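Local coordinates for protein DNA polymerase beta (PDB 4P4M) that extends DNA primers with deoxyribonucleotides as a family X DNA polymerase and probably acts in base excision repair and other DNA repair pathways, at residues Q99-V104 with E119-V124; T138-V143 with A235-G240. All blocks are in the same frame, centred on the assembly; numbering follows the deposited sequence.

How the contacts relate
Two contacts in series along the chain illustrate how a small helical subdomain can be joined both to itself and to its catalytic neighbour. Contact 1 ties 99-104 to 119-124 within the fingers, while contact 2 sets the fingers helix of 138-143 against palm strands at 235-240. Their centres lie 19 Å apart, and their nearest atoms approach to about 5 Å without touching. Both stand beside DNA phosphates, contact 1 through a bound sodium ion and contact 2 through a backbone amide. Contact 2 is the one near the catalytic site: the side chain of M237 is about 9 Å from that of the magnesium ligand D196 and about 12 Å from the bound dideoxy-TTP.

Contact 1. Residues Q99-V104 with E119-V124; sequences QELTQV and EGIFTV. With NA (sodium ion), chain F.
A mixed contact of apolar packing and one weak hydrogen bond joins the end of helix 93-101, and the turn after it, to the loop that leads into helix 124-130 of the fingers. The CG of E100 stands anti to the backbone N (chi1 171°) and the chain then bends at chi2 (87°), which carries the carboxylate to the start of helix 124-130. There V124 N points almost straight at E100 OE2, but at 3.5 Å the bond is weak. A carboxylate beside the first turn of a helix is probably favoured in its charged form. The side chain of V124 comes close as well, its CG2 lying 3.2 Å from E100 O. E100 O is held by two donors of its own segment: Q103 N at 3.1 Å and Q103 NE2 at 3.2 Å, the latter on a lone pair in the carbonyl plane. L101 divides its two methyls between loop carbonyls, with CD1 3.7 Å from I121 O and CD2 3.7 Å from T123 O. I121 O is buried here with no polar partner. V104 CG2 meets V124 CG1 at 4.1 Å. Past L101 the chain turns, and T102 O and V104 O bind a sodium ion together with two waters, F107 O and a DNA phosphate, as in the helix-hairpin-helix motifs of this family. Around the contact, L101 lies against A112 and L115 of helix 109-119 and L127 of helix 124-130, T123 caps that last helix through E126 N, and V104 and V124 both rest on F148 of helix 148-151.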
ATOM      1  N   GLN A  99      23.255   7.914   4.237  1.00 54.27           N
ATOM      2  CA  GLN A  99      22.976   6.479   4.178  1.00 58.71           C
ATOM      3  C   GLN A  99      22.435   5.972   5.515  1.00 62.85           C
ATOM      4  O   GLN A  99      21.704   4.981   5.576  1.00 57.45           O
ATOM      5  CB  GLN A  99      24.237   5.698   3.797  1.00 56.88           C
ATOM      6  N   GLU A 100      22.813   6.664   6.582  1.00 41.68           N
ATOM      7  CA  GLU A 100      22.390   6.325   7.931  1.00 48.89           C
ATOM      8  C   GLU A 100      20.978   6.833   8.198  1.00 44.68           C
ATOM      9  O   GLU A 100      20.092   6.074   8.602  1.00 39.27           O
ATOM     10  CB  GLU A 100      23.359   6.959   8.933  1.00 59.30           C
ATOM     11  CG  GLU A 100      22.935   6.866  10.383  1.00 74.41           C
ATOM     12  CD  GLU A 100      23.379   5.572  11.039  1.00 81.33           C
ATOM     13  OE1 GLU A 100      24.007   4.740  10.346  1.00 87.44           O
ATOM     14  OE2 GLU A 100      23.103   5.396  12.246  1.00 66.21           O
ATOM     15  N   LEU A 101      20.778   8.128   7.967  1.00 42.61           N
ATOM     16  CA  LEU A 101      19.520   8.783   8.302  1.00 38.08           C
ATOM     17  C   LEU A 101      18.345   8.318   7.438  1.00 37.67           C
ATOM     18  O   LEU A 101      17.202   8.303   7.897  1.00 39.45           O
ATOM     19  CB  LEU A 101      19.685  10.304   8.244  1.00 39.97           C
ATOM     20  CG  LEU A 101      20.594  10.888   9.331  1.00 41.48           C
ATOM     21  CD1 LEU A 101      20.970  12.337   9.032  1.00 46.23           C
ATOM     22  CD2 LEU A 101      19.930  10.778  10.699  1.00 41.49           C
ATOM     23  N   THR A 102      18.618   7.929   6.196  1.00 35.02           N
ATOM     24  CA  THR A 102      17.549   7.455   5.325  1.00 35.76           C
ATOM     25  C   THR A 102      17.029   6.088   5.763  1.00 38.41           C
ATOM     26  O   THR A 102      16.166   5.516   5.111  1.00 35.94           O
ATOM     27  CB  THR A 102      17.968   7.396   3.837  1.00 40.30           C
ATOM     28  OG1 THR A 102      19.098   6.528   3.683  1.00 44.69           O
ATOM     29  CG2 THR A 102      18.312   8.790   3.319  1.00 38.42           C
ATOM     30  N   GLN A 103      17.554   5.553   6.860  1.00 35.70           N
ATOM     31  CA  GLN A 103      16.992   4.322   7.410  1.00 34.46           C
ATOM     32  C   GLN A 103      15.644   4.600   8.078  1.00 39.23           C
ATOM     33  O   GLN A 103      14.817   3.698   8.220  1.00 36.51           O
ATOM     34  CB  GLN A 103      17.943   3.675   8.419  1.00 36.33           C
ATOM     35  CG  GLN A 103      19.221   3.118   7.824  1.00 46.22           C
ATOM     36  CD  GLN A 103      20.065   2.391   8.857  1.00 57.79           C
ATOM     37  OE1 GLN A 103      20.138   1.162   8.861  1.00 65.71           O
ATOM     38  NE2 GLN A 103      20.703   3.148   9.742  1.00 54.19           N
ATOM     39  N   VAL A 104      15.427   5.850   8.487  1.00 33.28           N
ATOM     40  CA  VAL A 104      14.171   6.236   9.132  1.00 30.64           C
ATOM     41  C   VAL A 104      13.045   6.481   8.126  1.00 31.95           C
ATOM     42  O   VAL A 104      13.229   7.201   7.157  1.00 28.70           O
ATOM     43  CB  VAL A 104      14.331   7.497   9.980  1.00 33.89           C
ATOM     44  CG1 VAL A 104      13.034   7.783  10.737  1.00 27.40           C
ATOM     45  CG2 VAL A 104      15.500   7.346  10.936  1.00 29.54           C
ATOM     46  N   GLU A 119      21.431  20.945  11.191  1.00 78.19           N
ATOM     47  CA  GLU A 119      21.287  20.428  12.548  1.00 72.48           C
ATOM     48  C   GLU A 119      22.544  19.715  13.041  1.00 68.53           C
ATOM     49  O   GLU A 119      22.665  19.404  14.228  1.00 67.61           O
ATOM     50  CB  GLU A 119      20.087  19.480  12.626  1.00 76.11           C
ATOM     51  CG  GLU A 119      18.800  20.053  12.052  1.00 79.51           C
ATOM     52  CD  GLU A 119      18.217  21.157  12.911  1.00 85.81           C
ATOM     53  OE1 GLU A 119      18.665  21.313  14.068  1.00 85.19           O
ATOM     54  OE2 GLU A 119      17.310  21.868  12.429  1.00 86.54           O
ATOM     55  N   GLY A 120      23.474  19.453  12.130  1.00 64.96           N
ATOM     56  CA  GLY A 120      24.705  18.764  12.477  1.00 69.40           C
ATOM     57  C   GLY A 120      24.458  17.344  12.951  1.00 64.53           C
ATOM     58  O   GLY A 120      25.341  16.700  13.523  1.00 52.03           O
ATOM     59  N   ILE A 121      23.242  16.858  12.712  1.00 60.97           N
ATOM     60  CA  ILE A 121      22.863  15.503  13.090  1.00 51.21           C
ATOM     61  C   ILE A 121      23.397  14.525  12.057  1.00 54.11           C
ATOM     62  O   ILE A 121      23.132  14.679  10.867  1.00 51.21           O
ATOM     63  CB  ILE A 121      21.337  15.374  13.175  1.00 52.46           C
ATOM     64  CG1 ILE A 121      20.803  16.243  14.316  1.00 53.62           C
ATOM     65  CG2 ILE A 121      20.928  13.915  13.350  1.00 46.55           C
ATOM     66  CD1 ILE A 121      19.304  16.231  14.445  1.00 57.57           C
ATOM     67  N   PHE A 122      24.150  13.521  12.502  1.00 49.94           N
ATOM     68  CA  PHE A 122      24.743  12.564  11.564  1.00 42.59           C
ATOM     69  C   PHE A 122      24.475  11.095  11.884  1.00 48.94           C
ATOM     70  O   PHE A 122      24.937  10.203  11.163  1.00 50.57           O
ATOM     71  CB  PHE A 122      26.250  12.821  11.385  1.00 53.33           C
ATOM     72  CG  PHE A 122      27.047  12.747  12.663  1.00 59.22           C
ATOM     73  CD1 PHE A 122      27.115  13.836  13.519  1.00 56.76           C
ATOM     74  CD2 PHE A 122      27.740  11.591  13.000  1.00 62.35           C
ATOM     75  CE1 PHE A 122      27.852  13.771  14.699  1.00 60.82           C
ATOM     76  CE2 PHE A 122      28.482  11.519  14.177  1.00 52.70           C
ATOM     77  CZ  PHE A 122      28.538  12.610  15.025  1.00 50.78           C
ATOM     78  N   THR A 123      23.722  10.831  12.949  1.00 43.82           N
ATOM     79  CA  THR A 123      23.347   9.452  13.268  1.00 39.62           C
ATOM     80  C   THR A 123      21.871   9.347  13.604  1.00 35.69           C
ATOM     81  O   THR A 123      21.265  10.310  14.077  1.00 42.08           O
ATOM     82  CB  THR A 123      24.143   8.877  14.471  1.00 46.85           C
ATOM     83  OG1 THR A 123      23.668   9.467  15.686  1.00 42.66           O
ATOM     84  CG2 THR A 123      25.637   9.135  14.320  1.00 45.00           C
ATOM     85  N   VAL A 124      21.306   8.167  13.363  1.00 33.37           N
ATOM     86  CA  VAL A 124      19.916   7.888  13.692  1.00 35.51           C
ATOM     87  C   VAL A 124      19.652   8.092  15.183  1.00 38.97           C
ATOM     88  O   VAL A 124      18.610   8.616  15.564  1.00 37.99           O
ATOM     89  CB  VAL A 124      19.526   6.452  13.289  1.00 47.60           C
ATOM     90  CG1 VAL A 124      18.152   6.085  13.840  1.00 36.87           C
ATOM     91  CG2 VAL A 124      19.553   6.300  11.767  1.00 56.80           C
TER
HETATM   92 NA    NA F 403      13.742   6.424   4.619  1.00 33.10          NA
HETATM   93  O   HOH W   1      12.990   4.188   5.157  1.00 37.98           O
HETATM   94  O   HOH W   2      14.324   5.593   2.413  1.00 48.35           O

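Contact 2. Residues T138-V143 with A235-G240; sequences TDQQRV and ATMAQG. With nucleotides of chain C.
M237, V143 and Q140 carry this interface, in which the fingers helix 139-146 lies against a corner between two palm strands. M237 runs out extended from a CG placed anti to its carbonyl carbon (chi1 -71°), so that its chain crosses V143 obliquely. Methyl CG1 of V143 touches it twice, at M237 CE (3.6 Å) and at M237 CG (3.7 Å). The other methyl, V143 CG2, turns to the strand backbone and lies 3.7 Å from T236 O. One helical turn earlier, Q140 crosses M237 at about a right angle. Q140 CB rests 3.3 Å from M237 O, and the extended chain (chi1 173°) takes the amide past M237 CB. Q140 OE1 and M237 O sit 3.5 Å apart as two acceptors and cannot bond; no hydrogen bond crosses the contact, and the grip is by packing. At the start of the helix T138 and Q141 form a capping box. Beyond the corner, Q239 N donates a nearly straight bond of 2.9 Å to OP1 of DG6 of chain C. M237 and A238 together face M245 of strand 243-248, the pattern of a classic beta bulge.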
ATOM      1  N   THR A 138       7.864  16.974   9.816  1.00 43.57           N
ATOM      2  CA  THR A 138       6.443  16.777   9.583  1.00 49.81           C
ATOM      3  C   THR A 138       5.871  15.727  10.531  1.00 66.98           C
ATOM      4  O   THR A 138       6.612  15.015  11.213  1.00 63.99           O
ATOM      5  CB  THR A 138       6.173  16.312   8.139  1.00 57.77           C
ATOM      6  OG1 THR A 138       6.630  14.964   7.969  1.00 52.44           O
ATOM      7  CG2 THR A 138       6.885  17.221   7.142  1.00 65.85           C
ATOM      8  N   ASP A 139       4.547  15.628  10.560  1.00 71.29           N
ATOM      9  CA  ASP A 139       3.867  14.618  11.365  1.00 64.94           C
ATOM     10  C   ASP A 139       4.217  13.189  10.927  1.00 53.40           C
ATOM     11  O   ASP A 139       4.364  12.293  11.762  1.00 61.95           O
ATOM     12  CB  ASP A 139       2.351  14.851  11.350  1.00 55.09           C
ATOM     13  CG  ASP A 139       1.925  15.974  12.285  1.00 68.66           C
ATOM     14  OD1 ASP A 139       2.812  16.611  12.902  1.00 62.34           O
ATOM     15  OD2 ASP A 139       0.707  16.225  12.405  1.00 78.57           O
ATOM     16  N   GLN A 140       4.369  12.979   9.624  1.00 38.51           N
ATOM     17  CA  GLN A 140       4.726  11.650   9.112  1.00 22.55           C
ATOM     18  C   GLN A 140       6.148  11.189   9.481  1.00 39.58           C
ATOM     19  O   GLN A 140       6.392  10.001   9.739  1.00 36.76           O
ATOM     20  CB  GLN A 140       4.574  11.593   7.595  1.00 33.16           C
ATOM     21  CG  GLN A 140       5.090  10.279   7.015  1.00 36.84           C
ATOM     22  CD  GLN A 140       4.668  10.052   5.572  1.00 71.53           C
ATOM     23  OE1 GLN A 140       4.080  10.930   4.932  1.00 72.84           O
ATOM     24  NE2 GLN A 140       4.971   8.863   5.050  1.00 78.47           N
ATOM     25  N   GLN A 141       7.096  12.120   9.459  1.00 39.25           N
ATOM     26  CA  GLN A 141       8.465  11.806   9.854  1.00 34.70           C
ATOM     27  C   GLN A 141       8.499  11.490  11.340  1.00 32.63           C
ATOM     28  O   GLN A 141       9.291  10.654  11.798  1.00 29.15           O
ATOM     29  CB  GLN A 141       9.407  12.974   9.505  1.00 33.91           C
ATOM     30  CG  GLN A 141       9.773  13.005   8.024  1.00 32.53           C
ATOM     31  CD  GLN A 141      10.362  14.332   7.561  1.00 32.19           C
ATOM     32  OE1 GLN A 141      10.284  15.342   8.256  1.00 36.21           O
ATOM     33  NE2 GLN A 141      10.945  14.327   6.370  1.00 35.92           N
ATOM     34  N   ARG A 142       7.625  12.150  12.096  1.00 27.03           N
ATOM     35  CA  ARG A 142       7.590  11.958  13.542  1.00 27.11           C
ATOM     36  C   ARG A 142       7.136  10.551  13.915  1.00 27.71           C
ATOM     37  O   ARG A 142       7.589   9.991  14.918  1.00 25.21           O
ATOM     38  CB  ARG A 142       6.718  13.020  14.219  1.00 37.78           C
ATOM     39  CG  ARG A 142       7.253  14.433  14.030  1.00 49.07           C
ATOM     40  CD  ARG A 142       6.623  15.440  14.981  1.00 53.40           C
ATOM     41  NE  ARG A 142       7.011  16.804  14.621  1.00 57.55           N
ATOM     42  CZ  ARG A 142       8.116  17.411  15.047  1.00 62.63           C
ATOM     43  NH1 ARG A 142       8.954  16.784  15.863  1.00 59.99           N
ATOM     44  NH2 ARG A 142       8.383  18.652  14.659  1.00 65.51           N
ATOM     45  N   VAL A 143       6.241   9.979  13.112  1.00 25.46           N
ATOM     46  CA  VAL A 143       5.819   8.598  13.332  1.00 23.16           C
ATOM     47  C   VAL A 143       6.961   7.628  13.041  1.00 28.51           C
ATOM     48  O   VAL A 143       7.173   6.664  13.779  1.00 24.88           O
ATOM     49  CB  VAL A 143       4.566   8.235  12.484  1.00 29.29           C
ATOM     50  CG1 VAL A 143       4.270   6.748  12.575  1.00 27.40           C
ATOM     51  CG2 VAL A 143       3.368   9.060  12.938  1.00 30.37           C
ATOM     52  N   ALA A 235      -1.476   5.314  15.132  1.00 20.12           N
ATOM     53  CA  ALA A 235      -0.751   6.465  14.589  1.00 21.87           C
ATOM     54  C   ALA A 235      -0.932   6.518  13.080  1.00 21.04           C
ATOM     55  O   ALA A 235      -1.045   5.471  12.440  1.00 20.93           O
ATOM     56  CB  ALA A 235       0.752   6.385  14.956  1.00 24.62           C
ATOM     57  N   THR A 236      -0.968   7.724  12.507  1.00 17.68           N
ATOM     58  CA  THR A 236      -1.179   7.870  11.058  1.00 17.71           C
ATOM     59  C   THR A 236      -0.001   8.555  10.377  1.00 17.70           C
ATOM     60  O   THR A 236       0.415   9.627  10.798  1.00 19.21           O
ATOM     61  CB  THR A 236      -2.454   8.704  10.764  1.00 24.82           C
ATOM     62  OG1 THR A 236      -3.598   8.011  11.267  1.00 22.25           O
ATOM     63  CG2 THR A 236      -2.625   8.949   9.247  1.00 20.57           C
ATOM     64  N   MET A 237       0.528   7.940   9.322  1.00 19.42           N
ATOM     65  CA  MET A 237       1.588   8.552   8.518  1.00 21.20           C
ATOM     66  C   MET A 237       1.028   9.427   7.394  1.00 22.44           C
ATOM     67  O   MET A 237       1.458  10.569   7.206  1.00 21.12           O
ATOM     68  CB  MET A 237       2.507   7.472   7.925  1.00 21.60           C
ATOM     69  CG  MET A 237       3.398   6.777   8.963  1.00 23.00           C
ATOM     70  SD  MET A 237       4.196   5.319   8.269  1.00 39.63           S
ATOM     71  CE  MET A 237       5.327   4.916   9.602  1.00 38.25           C
ATOM     72  N   ALA A 238       0.075   8.883   6.642  1.00 22.35           N
ATOM     73  CA  ALA A 238      -0.569   9.617   5.547  1.00 24.53           C
ATOM     74  C   ALA A 238      -1.966   9.049   5.316  1.00 20.42           C
ATOM     75  O   ALA A 238      -2.192   7.844   5.487  1.00 19.81           O
ATOM     76  CB  ALA A 238       0.264   9.521   4.257  1.00 21.57           C
ATOM     77  N   GLN A 239      -2.903   9.907   4.927  1.00 21.40           N
ATOM     78  CA  GLN A 239      -4.271   9.454   4.668  1.00 23.31           C
ATOM     79  C   GLN A 239      -5.002  10.347   3.673  1.00 17.87           C
ATOM     80  O   GLN A 239      -5.027  11.568   3.827  1.00 19.67           O
ATOM     81  CB  GLN A 239      -5.073   9.368   5.978  1.00 19.57           C
ATOM     82  CG  GLN A 239      -6.553   8.958   5.785  1.00 22.56           C
ATOM     83  CD  GLN A 239      -7.296   8.813   7.112  1.00 29.08           C
ATOM     84  OE1 GLN A 239      -6.708   8.973   8.183  1.00 25.65           O
ATOM     85  NE2 GLN A 239      -8.591   8.494   7.044  1.00 21.89           N
ATOM     86  N   GLY A 240      -5.593   9.727   2.656  1.00 18.73           N
ATOM     87  CA  GLY A 240      -6.468  10.403   1.709  1.00 20.27           C
ATOM     88  C   GLY A 240      -7.655   9.490   1.426  1.00 20.01           C
ATOM     89  O   GLY A 240      -7.850   8.494   2.122  1.00 21.68           O
TER
ATOM     90  P    DT C   5      -4.720   9.392  -1.832  1.00 19.79           P
ATOM     91  OP1  DT C   5      -5.645   8.745  -0.875  1.00 19.99           O
ATOM     92  OP2  DT C   5      -5.236  10.340  -2.864  1.00 20.78           O
ATOM     93  O5'  DT C   5      -3.601  10.178  -0.984  1.00 19.86           O
ATOM     94  C5'  DT C   5      -2.983   9.514   0.141  1.00 18.55           C
ATOM     95  C4'  DT C   5      -1.897  10.399   0.769  1.00 22.17           C
ATOM     96  O4'  DT C   5      -0.820  10.555  -0.198  1.00 22.75           O
ATOM     97  C3'  DT C   5      -2.276  11.809   1.249  1.00 24.02           C
ATOM     98  O3'  DT C   5      -1.743  11.890   2.582  1.00 22.00           O
ATOM     99  C2'  DT C   5      -1.599  12.732   0.229  1.00 23.32           C
ATOM    100  C1'  DT C   5      -0.376  11.907  -0.153  1.00 26.31           C
ATOM    101  N1   DT C   5       0.260  12.149  -1.495  1.00 23.48           N
ATOM    102  C2   DT C   5       1.635  12.256  -1.539  1.00 29.51           C
ATOM    103  O2   DT C   5       2.334  12.214  -0.546  1.00 25.21           O
ATOM    104  N3   DT C   5       2.171  12.442  -2.784  1.00 26.56           N
ATOM    105  C4   DT C   5       1.469  12.517  -3.969  1.00 26.14           C
ATOM    106  O4   DT C   5       2.046  12.681  -5.040  1.00 28.00           O
ATOM    107  C5   DT C   5       0.032  12.387  -3.867  1.00 28.09           C
ATOM    108  C7   DT C   5      -0.805  12.461  -5.112  1.00 26.66           C
ATOM    109  C6   DT C   5      -0.511  12.208  -2.648  1.00 25.22           C
ATOM    110  P    DG C   6      -1.955  13.186   3.507  1.00 24.57           P
ATOM    111  OP1  DG C   6      -2.018  12.720   4.900  1.00 24.55           O
ATOM    112  OP2  DG C   6      -3.045  14.012   2.937  1.00 28.17           O
ATOM    113  O5'  DG C   6      -0.611  14.024   3.288  1.00 26.21           O
ATOM    114  C5'  DG C   6       0.631  13.477   3.742  1.00 30.52           C
ATOM    115  C4'  DG C   6       1.738  14.509   3.604  1.00 34.54           C
ATOM    116  O4'  DG C   6       2.152  14.590   2.216  1.00 40.49           O
ATOM    117  C3'  DG C   6       1.337  15.926   3.991  1.00 37.03           C
ATOM    118  O3'  DG C   6       2.441  16.556   4.626  1.00 50.03           O
ATOM    119  C2'  DG C   6       1.009  16.579   2.651  1.00 39.41           C
ATOM    120  C1'  DG C   6       2.059  15.927   1.763  1.00 39.06           C
ATOM    121  N9   DG C   6       1.724  15.882   0.344  1.00 35.04           N
ATOM    122  C8   DG C   6       0.482  15.712  -0.216  1.00 29.33           C
ATOM    123  N7   DG C   6       0.501  15.708  -1.520  1.00 35.23           N
ATOM    124  C5   DG C   6       1.840  15.869  -1.841  1.00 30.67           C
ATOM    125  C6   DG C   6       2.469  15.944  -3.104  1.00 35.58           C
ATOM    126  O6   DG C   6       1.936  15.865  -4.224  1.00 34.59           O
ATOM    127  N1   DG C   6       3.850  16.123  -2.984  1.00 35.80           N
ATOM    128  C2   DG C   6       4.527  16.220  -1.793  1.00 37.85           C
ATOM    129  N2   DG C   6       5.859  16.391  -1.864  1.00 40.91           N
ATOM    130  N3   DG C   6       3.943  16.153  -0.604  1.00 38.92           N
ATOM    131  C4   DG C   6       2.605  15.981  -0.708  1.00 36.24           C
TER